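Local coordinates for mandelate racemase/muconate lactonizing enzyme family protein (Bradyrhizobium sp. ORS 278, PDB 3TOY) that belongs to the enolase superfamily, pairing an N-terminal capping domain with a modified TIM-barrel domain that binds metal, its exact function being unassigned, at residues 33-38 against 59-64; 64-69 against 139-144; 71-76 against 323-328. All blocks are in the same frame, centred on the assembly; numbering follows the deposited sequence.

Contact 1 (33-38 against 59-64); sequences TARAVI and LIDVTT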
loop_
_atom_site.group_PDB
_atom_site.type_symbol
_atom_site.label_atom_id
_atom_site.label_comp_id
_atom_site.label_asym_id
_atom_site.label_seq_id
_atom_site.Cartn_x
_atom_site.Cartn_y
_atom_site.Cartn_z
ATOM N N THR A 33 22.762 -40.032 22.111
ATOM C CA THR A 33 23.988 -39.553 22.699
ATOM C C THR A 33 24.601 -38.509 21.779
ATOM O O THR A 33 24.390 -38.537 20.572
ATOM C CB THR A 33 24.987 -40.704 22.963
ATOM O OG1 THR A 33 25.514 -41.189 21.723
ATOM C CG2 THR A 33 24.289 -41.836 23.688
ATOM N N ALA A 34 25.344 -37.583 22.364
ATOM C CA ALA A 34 26.000 -36.545 21.595
ATOM C C ALA A 34 27.440 -36.423 22.028
ATOM O O ALA A 34 27.749 -36.477 23.221
ATOM C CB ALA A 34 25.265 -35.203 21.803
ATOM N N ARG A 35 28.332 -36.242 21.063
ATOM C CA ARG A 35 29.731 -36.002 21.390
ATOM C C ARG A 35 30.244 -34.732 20.730
ATOM O O ARG A 35 29.865 -34.416 19.601
ATOM C CB ARG A 35 30.599 -37.189 20.964
ATOM C CG ARG A 35 30.238 -38.519 21.655
ATOM C CD ARG A 35 31.070 -39.665 21.080
ATOM N NE ARG A 35 30.604 -40.077 19.757
ATOM C CZ ARG A 35 31.244 -40.935 18.969
ATOM N NH1 ARG A 35 32.383 -41.488 19.370
ATOM N NH2 ARG A 35 30.739 -41.249 17.783
ATOM N N ALA A 36 31.120 -34.024 21.430
ATOM C CA ALA A 36 31.746 -32.819 20.902
ATOM C C ALA A 36 33.138 -33.116 20.343
ATOM O O ALA A 36 33.931 -33.820 20.977
ATOM C CB ALA A 36 31.829 -31.760 22.004
ATOM N N VAL A 37 33.440 -32.585 19.161
ATOM C CA VAL A 37 34.785 -32.681 18.603
ATOM C C VAL A 37 35.227 -31.328 18.086
ATOM O O VAL A 37 34.395 -30.470 17.773
ATOM C CB VAL A 37 34.890 -33.696 17.459
ATOM C CG1 VAL A 37 34.565 -35.105 17.955
ATOM C CG2 VAL A 37 33.964 -33.331 16.303
ATOM N N ILE A 38 36.535 -31.131 18.011
ATOM C CA ILE A 38 37.072 -29.976 17.320
ATOM C C ILE A 38 38.024 -30.456 16.236
ATOM O O ILE A 38 39.136 -30.918 16.517
ATOM C CB ILE A 38 37.769 -29.010 18.284
ATOM C CG1 ILE A 38 36.806 -28.610 19.411
ATOM C CG2 ILE A 38 38.294 -27.785 17.533
ATOM C CD1 ILE A 38 37.385 -27.641 20.404
ATOM N N LEU A 59 28.379 -34.339 17.319
ATOM C CA LEU A 59 28.013 -35.531 16.564
ATOM C C LEU A 59 26.906 -36.242 17.304
ATOM O O LEU A 59 27.031 -36.529 18.501
ATOM C CB LEU A 59 29.235 -36.459 16.409
ATOM C CG LEU A 59 30.534 -35.767 15.995
ATOM C CD1 LEU A 59 31.698 -36.780 15.874
ATOM C CD2 LEU A 59 30.341 -34.996 14.666
ATOM N N ILE A 60 25.816 -36.518 16.600
ATOM C CA ILE A 60 24.578 -36.949 17.224
ATOM C C ILE A 60 24.282 -38.355 16.772
ATOM O O ILE A 60 24.342 -38.661 15.578
ATOM C CB ILE A 60 23.391 -35.999 16.816
ATOM C CG1 ILE A 60 23.662 -34.571 17.309
ATOM C CG2 ILE A 60 22.055 -36.542 17.273
ATOM C CD1 ILE A 60 22.552 -33.518 16.952
ATOM N N ASP A 61 23.971 -39.218 17.741
ATOM C CA ASP A 61 23.591 -40.597 17.457
ATOM C C ASP A 61 22.243 -40.894 18.069
ATOM O O ASP A 61 22.033 -40.706 19.262
ATOM C CB ASP A 61 24.625 -41.577 18.024
ATOM C CG ASP A 61 25.996 -41.359 17.444
ATOM O OD1 ASP A 61 26.124 -41.338 16.211
ATOM O OD2 ASP A 61 26.958 -41.202 18.220
ATOM N N VAL A 62 21.331 -41.383 17.256
ATOM C CA VAL A 62 20.022 -41.741 17.753
ATOM C C VAL A 62 19.839 -43.243 17.577
ATOM O O VAL A 62 19.637 -43.728 16.470
ATOM C CB VAL A 62 18.889 -40.983 17.008
ATOM C CG1 VAL A 62 17.512 -41.487 17.474
ATOM C CG2 VAL A 62 19.021 -39.462 17.220
ATOM N N THR A 63 19.900 -43.984 18.682
ATOM C CA THR A 63 19.808 -45.436 18.599
ATOM C C THR A 63 18.347 -45.825 18.539
ATOM O O THR A 63 17.507 -45.197 19.187
ATOM C CB THR A 63 20.473 -46.128 19.827
ATOM O OG1 THR A 63 19.791 -45.730 21.021
ATOM C CG2 THR A 63 21.938 -45.742 19.943
ATOM N N THR A 64 18.057 -46.866 17.768
ATOM C CA THR A 64 16.707 -47.385 17.628
ATOM C C THR A 64 16.678 -48.855 18.044
ATOM O O THR A 64 17.718 -49.439 18.350
ATOM C CB THR A 64 16.235 -47.310 16.171
ATOM O OG1 THR A 64 16.877 -48.329 15.389
ATOM C CG2 THR A 64 16.579 -45.928 15.585
HETATM O O HOH W 1 23.090 -43.165 21.145
#

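Contact 2 (64-69 against 139-144); sequences TDQGVT and GQLAGK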
loop_
_atom_site.group_PDB
_atom_site.type_symbol
_atom_site.label_atom_id
_atom_site.label_comp_id
_atom_site.label_asym_id
_atom_site.label_seq_id
_atom_site.Cartn_x
_atom_site.Cartn_y
_atom_site.Cartn_z
ATOM N N THR A 64 18.057 -46.866 17.768
ATOM C CA THR A 64 16.707 -47.385 17.628
ATOM C C THR A 64 16.678 -48.855 18.044
ATOM O O THR A 64 17.718 -49.439 18.350
ATOM C CB THR A 64 16.235 -47.310 16.171
ATOM O OG1 THR A 64 16.877 -48.329 15.389
ATOM C CG2 THR A 64 16.579 -45.928 15.585
ATOM N N ASP A 65 15.487 -49.441 18.018
ATOM C CA ASP A 65 15.305 -50.845 18.375
ATOM C C ASP A 65 15.294 -51.757 17.149
ATOM O O ASP A 65 14.783 -52.877 17.209
ATOM C CB ASP A 65 14.017 -51.019 19.198
ATOM C CG ASP A 65 12.752 -50.694 18.401
ATOM O OD1 ASP A 65 12.853 -50.236 17.240
ATOM O OD2 ASP A 65 11.648 -50.915 18.935
ATOM N N GLN A 66 15.831 -51.279 16.025
ATOM C CA GLN A 66 15.854 -52.095 14.810
ATOM C C GLN A 66 17.242 -52.198 14.184
ATOM O O GLN A 66 17.385 -52.339 12.969
ATOM C CB GLN A 66 14.792 -51.642 13.793
ATOM C CG GLN A 66 13.367 -51.856 14.279
ATOM C CD GLN A 66 12.320 -51.589 13.210
ATOM O OE1 GLN A 66 12.648 -51.266 12.073
ATOM N NE2 GLN A 66 11.047 -51.735 13.574
ATOM N N GLY A 67 18.262 -52.123 15.031
ATOM C CA GLY A 67 19.634 -52.394 14.610
ATOM C C GLY A 67 20.268 -51.254 13.843
ATOM O O GLY A 67 21.312 -51.434 13.211
ATOM N N VAL A 68 19.636 -50.078 13.896
ATOM C CA VAL A 68 20.174 -48.894 13.224
ATOM C C VAL A 68 20.333 -47.729 14.183
ATOM O O VAL A 68 19.478 -47.502 15.045
ATOM C CB VAL A 68 19.274 -48.428 12.058
ATOM C CG1 VAL A 68 19.536 -46.948 11.765
ATOM C CG2 VAL A 68 19.515 -49.284 10.819
ATOM N N THR A 69 21.423 -46.992 14.010
ATOM C CA THR A 69 21.642 -45.748 14.723
ATOM C C THR A 69 21.727 -44.579 13.733
ATOM O O THR A 69 22.612 -44.548 12.869
ATOM C CB THR A 69 22.898 -45.820 15.608
ATOM O OG1 THR A 69 22.697 -46.827 16.610
ATOM C CG2 THR A 69 23.164 -44.488 16.305
ATOM N N GLY A 139 16.400 -43.669 6.512
ATOM C CA GLY A 139 17.090 -44.026 5.281
ATOM C C GLY A 139 17.906 -45.306 5.467
ATOM O O GLY A 139 17.876 -46.200 4.626
ATOM N N GLN A 140 18.644 -45.383 6.564
ATOM C CA GLN A 140 19.435 -46.583 6.857
ATOM C C GLN A 140 18.517 -47.787 6.946
ATOM O O GLN A 140 18.819 -48.838 6.389
ATOM C CB GLN A 140 20.206 -46.437 8.160
ATOM C CG GLN A 140 21.432 -45.532 8.088
ATOM C CD GLN A 140 22.273 -45.609 9.351
ATOM O OE1 GLN A 140 22.829 -46.657 9.680
ATOM N NE2 GLN A 140 22.367 -44.503 10.064
ATOM N N LEU A 141 17.395 -47.633 7.641
ATOM C CA LEU A 141 16.459 -48.737 7.810
ATOM C C LEU A 141 15.875 -49.199 6.488
ATOM O O LEU A 141 15.544 -50.375 6.335
ATOM C CB LEU A 141 15.349 -48.383 8.801
ATOM C CG LEU A 141 15.757 -48.304 10.269
ATOM C CD1 LEU A 141 14.772 -47.477 11.058
ATOM C CD2 LEU A 141 15.837 -49.735 10.847
ATOM N N ALA A 142 15.753 -48.281 5.529
ATOM C CA ALA A 142 15.273 -48.638 4.192
ATOM C C ALA A 142 16.407 -49.048 3.255
ATOM O O ALA A 142 16.162 -49.540 2.167
ATOM C CB ALA A 142 14.478 -47.463 3.574
ATOM N N GLY A 143 17.644 -48.810 3.658
ATOM C CA GLY A 143 18.789 -49.047 2.779
ATOM C C GLY A 143 18.809 -48.106 1.583
ATOM O O GLY A 143 19.247 -48.482 0.487
ATOM N N LYS A 144 18.352 -46.873 1.800
ATOM C CA LYS A 144 18.258 -45.884 0.727
ATOM C C LYS A 144 18.776 -44.555 1.222
ATOM O O LYS A 144 18.729 -44.280 2.413
ATOM C CB LYS A 144 16.816 -45.705 0.287
ATOM C CG LYS A 144 16.283 -46.850 -0.528
ATOM C CD LYS A 144 14.764 -46.830 -0.534
ATOM C CE LYS A 144 14.230 -47.782 -1.590
ATOM N NZ LYS A 144 12.761 -47.874 -1.479
HETATM O O HOH W 2 23.312 -47.758 12.041
#

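Contact 3 (71-76 against 323-328); sequences HSYLFA and LPEASA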
loop_
_atom_site.group_PDB
_atom_site.type_symbol
_atom_site.label_atom_id
_atom_site.label_comp_id
_atom_site.label_asym_id
_atom_site.label_seq_id
_atom_site.Cartn_x
_atom_site.Cartn_y
_atom_site.Cartn_z
ATOM N N HIS A 71 22.509 -40.824 12.467
ATOM C CA HIS A 71 23.576 -39.903 12.748
ATOM C C HIS A 71 23.273 -38.540 12.109
ATOM O O HIS A 71 22.637 -38.474 11.062
ATOM C CB HIS A 71 24.888 -40.387 12.126
ATOM C CG HIS A 71 25.262 -41.794 12.490
ATOM N ND1 HIS A 71 25.754 -42.136 13.732
ATOM C CD2 HIS A 71 25.240 -42.936 11.764
ATOM C CE1 HIS A 71 26.011 -43.432 13.758
ATOM N NE2 HIS A 71 25.710 -43.940 12.577
ATOM N N SER A 72 23.789 -37.485 12.723
ATOM C CA SER A 72 23.823 -36.162 12.108
ATOM C C SER A 72 24.881 -35.382 12.852
ATOM O O SER A 72 25.359 -35.831 13.896
ATOM C CB SER A 72 22.456 -35.487 12.266
ATOM O OG SER A 72 22.265 -35.099 13.614
ATOM N N TYR A 73 25.293 -34.235 12.329
ATOM C CA TYR A 73 26.160 -33.357 13.118
ATOM C C TYR A 73 25.746 -31.884 13.000
ATOM O O TYR A 73 25.064 -31.470 12.026
ATOM C CB TYR A 73 27.649 -33.507 12.722
ATOM C CG TYR A 73 27.996 -32.869 11.388
ATOM C CD1 TYR A 73 28.424 -31.539 11.319
ATOM C CD2 TYR A 73 27.882 -33.586 10.206
ATOM C CE1 TYR A 73 28.722 -30.938 10.088
ATOM C CE2 TYR A 73 28.178 -33.006 8.984
ATOM C CZ TYR A 73 28.587 -31.680 8.935
ATOM O OH TYR A 73 28.883 -31.115 7.727
ATOM N N LEU A 74 26.155 -31.122 14.004
ATOM C CA LEU A 74 25.998 -29.678 14.055
ATOM C C LEU A 74 27.363 -29.017 14.010
ATOM O O LEU A 74 28.301 -29.484 14.675
ATOM C CB LEU A 74 25.322 -29.289 15.361
ATOM C CG LEU A 74 23.962 -29.921 15.629
ATOM C CD1 LEU A 74 23.500 -29.534 17.029
ATOM C CD2 LEU A 74 22.936 -29.497 14.583
ATOM N N PHE A 75 27.493 -27.961 13.197
ATOM C CA PHE A 75 28.611 -27.021 13.327
ATOM C C PHE A 75 28.203 -26.052 14.405
ATOM O O PHE A 75 27.113 -25.463 14.333
ATOM C CB PHE A 75 28.865 -26.273 12.014
ATOM C CG PHE A 75 29.852 -25.149 12.138
ATOM C CD1 PHE A 75 31.203 -25.405 12.347
ATOM C CD2 PHE A 75 29.435 -23.824 12.047
ATOM C CE1 PHE A 75 32.098 -24.376 12.452
ATOM C CE2 PHE A 75 30.337 -22.794 12.164
ATOM C CZ PHE A 75 31.667 -23.058 12.361
ATOM N N ALA A 76 29.064 -25.876 15.409
ATOM C CA ALA A 76 28.668 -25.166 16.608
ATOM C C ALA A 76 29.172 -23.729 16.670
ATOM O O ALA A 76 28.902 -23.019 17.651
ATOM C CB ALA A 76 29.109 -25.950 17.852
ATOM N N LEU A 323 26.904 -27.763 6.090
ATOM C CA LEU A 323 26.338 -29.132 6.143
ATOM C C LEU A 323 26.098 -29.700 4.732
ATOM O O LEU A 323 24.972 -30.104 4.379
ATOM C CB LEU A 323 25.040 -29.167 6.977
ATOM C CG LEU A 323 25.184 -29.327 8.505
ATOM C CD1 LEU A 323 25.872 -28.125 9.152
ATOM C CD2 LEU A 323 23.854 -29.613 9.181
ATOM N N PRO A 324 27.156 -29.747 3.915
ATOM C CA PRO A 324 27.000 -30.151 2.514
ATOM C C PRO A 324 26.521 -31.580 2.347
ATOM O O PRO A 324 25.858 -31.896 1.356
ATOM C CB PRO A 324 28.410 -29.995 1.931
ATOM C CG PRO A 324 29.310 -30.002 3.097
ATOM C CD PRO A 324 28.551 -29.416 4.246
ATOM N N GLU A 325 26.836 -32.454 3.295
ATOM C CA GLU A 325 26.420 -33.853 3.131
ATOM C C GLU A 325 24.903 -34.021 3.145
ATOM O O GLU A 325 24.316 -34.721 2.290
ATOM C CB GLU A 325 27.088 -34.739 4.198
ATOM C CG GLU A 325 28.618 -34.595 4.214
ATOM C CD GLU A 325 29.123 -33.454 5.110
ATOM O OE1 GLU A 325 28.301 -32.741 5.740
ATOM O OE2 GLU A 325 30.353 -33.270 5.187
ATOM N N ALA A 326 24.264 -33.412 4.136
ATOM C CA ALA A 326 22.830 -33.530 4.298
ATOM C C ALA A 326 22.146 -32.610 3.274
ATOM O O ALA A 326 21.090 -32.936 2.762
ATOM C CB ALA A 326 22.417 -33.157 5.714
ATOM N N SER A 327 22.769 -31.471 2.984
ATOM C CA SER A 327 22.195 -30.545 1.995
ATOM C C SER A 327 22.015 -31.199 0.635
ATOM O O SER A 327 21.057 -30.926 -0.085
ATOM C CB SER A 327 23.056 -29.293 1.876
ATOM O OG SER A 327 23.021 -28.566 3.086
ATOM N N ALA A 328 22.943 -32.080 0.280
ATOM C CA ALA A 328 22.879 -32.760 -0.995
ATOM C C ALA A 328 21.646 -33.639 -1.112
ATOM O O ALA A 328 21.236 -33.976 -2.200
ATOM C CB ALA A 328 24.139 -33.583 -1.202
HETATM O O HOH W 3 29.615 -28.315 7.385
#

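Contact 1 (33-38 against 59-64)
Arg35 and Asp61 lean over the same face of two antiparallel strands, set diagonally on adjacent hydrogen-bonded pairs, and their side chains meet at a slant. With CG beside its backbone N (chi1 -61°) and a bend at chi3, Arg35 brings NH2 to 3.8 Å from Asp61 OD2. This is a long salt bridge, the guanidinium and carboxylate planes turned 48° apart. Each group has a firmer partner elsewhere: NH1 of Arg35 pairs with Glu374, and OD1 of Asp61 bonds to His71 and Trp372. Thr33 slants across the same carboxylate, its OG1 3.8 Å from Asp61 OD2, and a water between Thr33 OG1 and Asp61 O closes the outer end. Leu59 CD1 meets Val37 CG1 at 3.9 Å, crossing at about a right angle. Beneath them the backbones are tied by two hydrogen-bonded pairs, Thr33 with Asp61 and Arg35 with Leu59; in the second, Leu59 N reaches Arg35 O at 2.7 Å. Between these lies the non-hydrogen-bonded pair Ala34 and Ile60, whose side chains point to the other face, against helix 82-95, with Ile60 also touching helix 122-142. The arrangement is that of the antiparallel β-hairpin 29-47/50-64 in the sheet of this superfamily's N-terminal domain.

Contact 2 (64-69 against 139-144)
The turn joining strands 50-64 and 69-75 packs through Val68 and Thr69 on the last turn of helix 122-142, which ends in a Schellman motif at Gly143. Val68 stands at the centre. Its CG1, anti to the backbone N at chi1 157°, meets Gln140 CB at 3.7 Å, while CG2 lies against CD2 of Leu141, also 3.7 Å away. The same Leu141 methyl touches Gln66 CB, the two side chains crossing at nearly a right angle, so Leu141 is wedged against both Gln66 and Val68. Gln140 carries the polar part. Its NE2 donates to Thr69 O at 2.8 Å, but the bond is bent, with an N-H...O angle of 139°, and the donor stands 42° out of the carbonyl plane. The amide is shared: NE2 also bonds to Asp136, one turn back along the helix, and OE1 accepts from a water that itself accepts from Thr69 N at 2.8 Å. Inside the turn, Thr64 OG1 accepts from Gln66 N in an ST turn and donates to Val68 O at 2.8 Å, in the carbonyl plane and on a lone pair. One glutamine amide therefore serves both the C=O and the N-H of Thr69, the first directly and the second through water, with partners at both NE2 and OE1 to fix its rotation beside a small apolar patch.

Contact 3 (71-76 against 323-328)
Tyr73 reaches across from strand 69-75 to the start of helix 324-330, and its hydroxyl makes the tight part of the contact. OH donates to Glu325 OE1 at 2.6 Å, using the syn lone pair of the carboxylate. The oxygen lies at the edge of the phenol ring and in its plane, whereas the carboxylate as a whole is turned 73° from the ring. Two torsions bring the groups together: the tyrosine ring sits between its own backbone N and carbonyl carbon (chi1 74°), and the glutamate chain bends at chi2 (88°). The hydroxyl also accepts from a water at 2.9 Å, again in the ring plane; this water takes a weak bond from Leu323 N, the residue at the N-cap position.

The looser part is mostly apolar. Leu323 and the tyrosine run antiparallel past one another, Leu323 CD1 no closer than 4.1 Å to Tyr73 CE1; the closer point is Leu323 CD2, 3.6 Å from Tyr73 O. Pro324 CD comes no nearer than 3.9 Å to Tyr73 OH. Phe75 barely joins in: CD1 of Leu323 lies 4.4 Å from Phe75 N, while the phenyl ring turns off to stack on Phe345. All five touching residues are buried, so even this side does not face solvent. Leu59 of strand 50-64 packs on Tyr73, Met132 of helix 122-142 covers Leu323, and Leu340 of strand 340-342 touches Pro324, so the contact lies between the N-terminal sheet and the barrel domain.

Contacts 1 and 3 meet within one sheet, where strands 50-64 and 69-75 are neighbours: Asp61 OD1 lies 2.6 Å from His71 ND1, and Ile60 N 2.8 Å from Ser72 O. Their centres are about 12 Å apart. Contact 2 carries the chain from one of these strands to the next; it shares Thr64 with contact 1, and Thr69 packs on Asp61 and Thr63. Contacts 1 and 2 stay inside the N-terminal domain, whereas contact 3 crosses to the barrel domain. In contact 3 the side chain of Phe75 is about 9 Å from a bound calcium ion and about 6 Å from an acetate, probably from the crystallisation liquor; in contact 1 that of Ala34 is about 12 Å from a nickel ion.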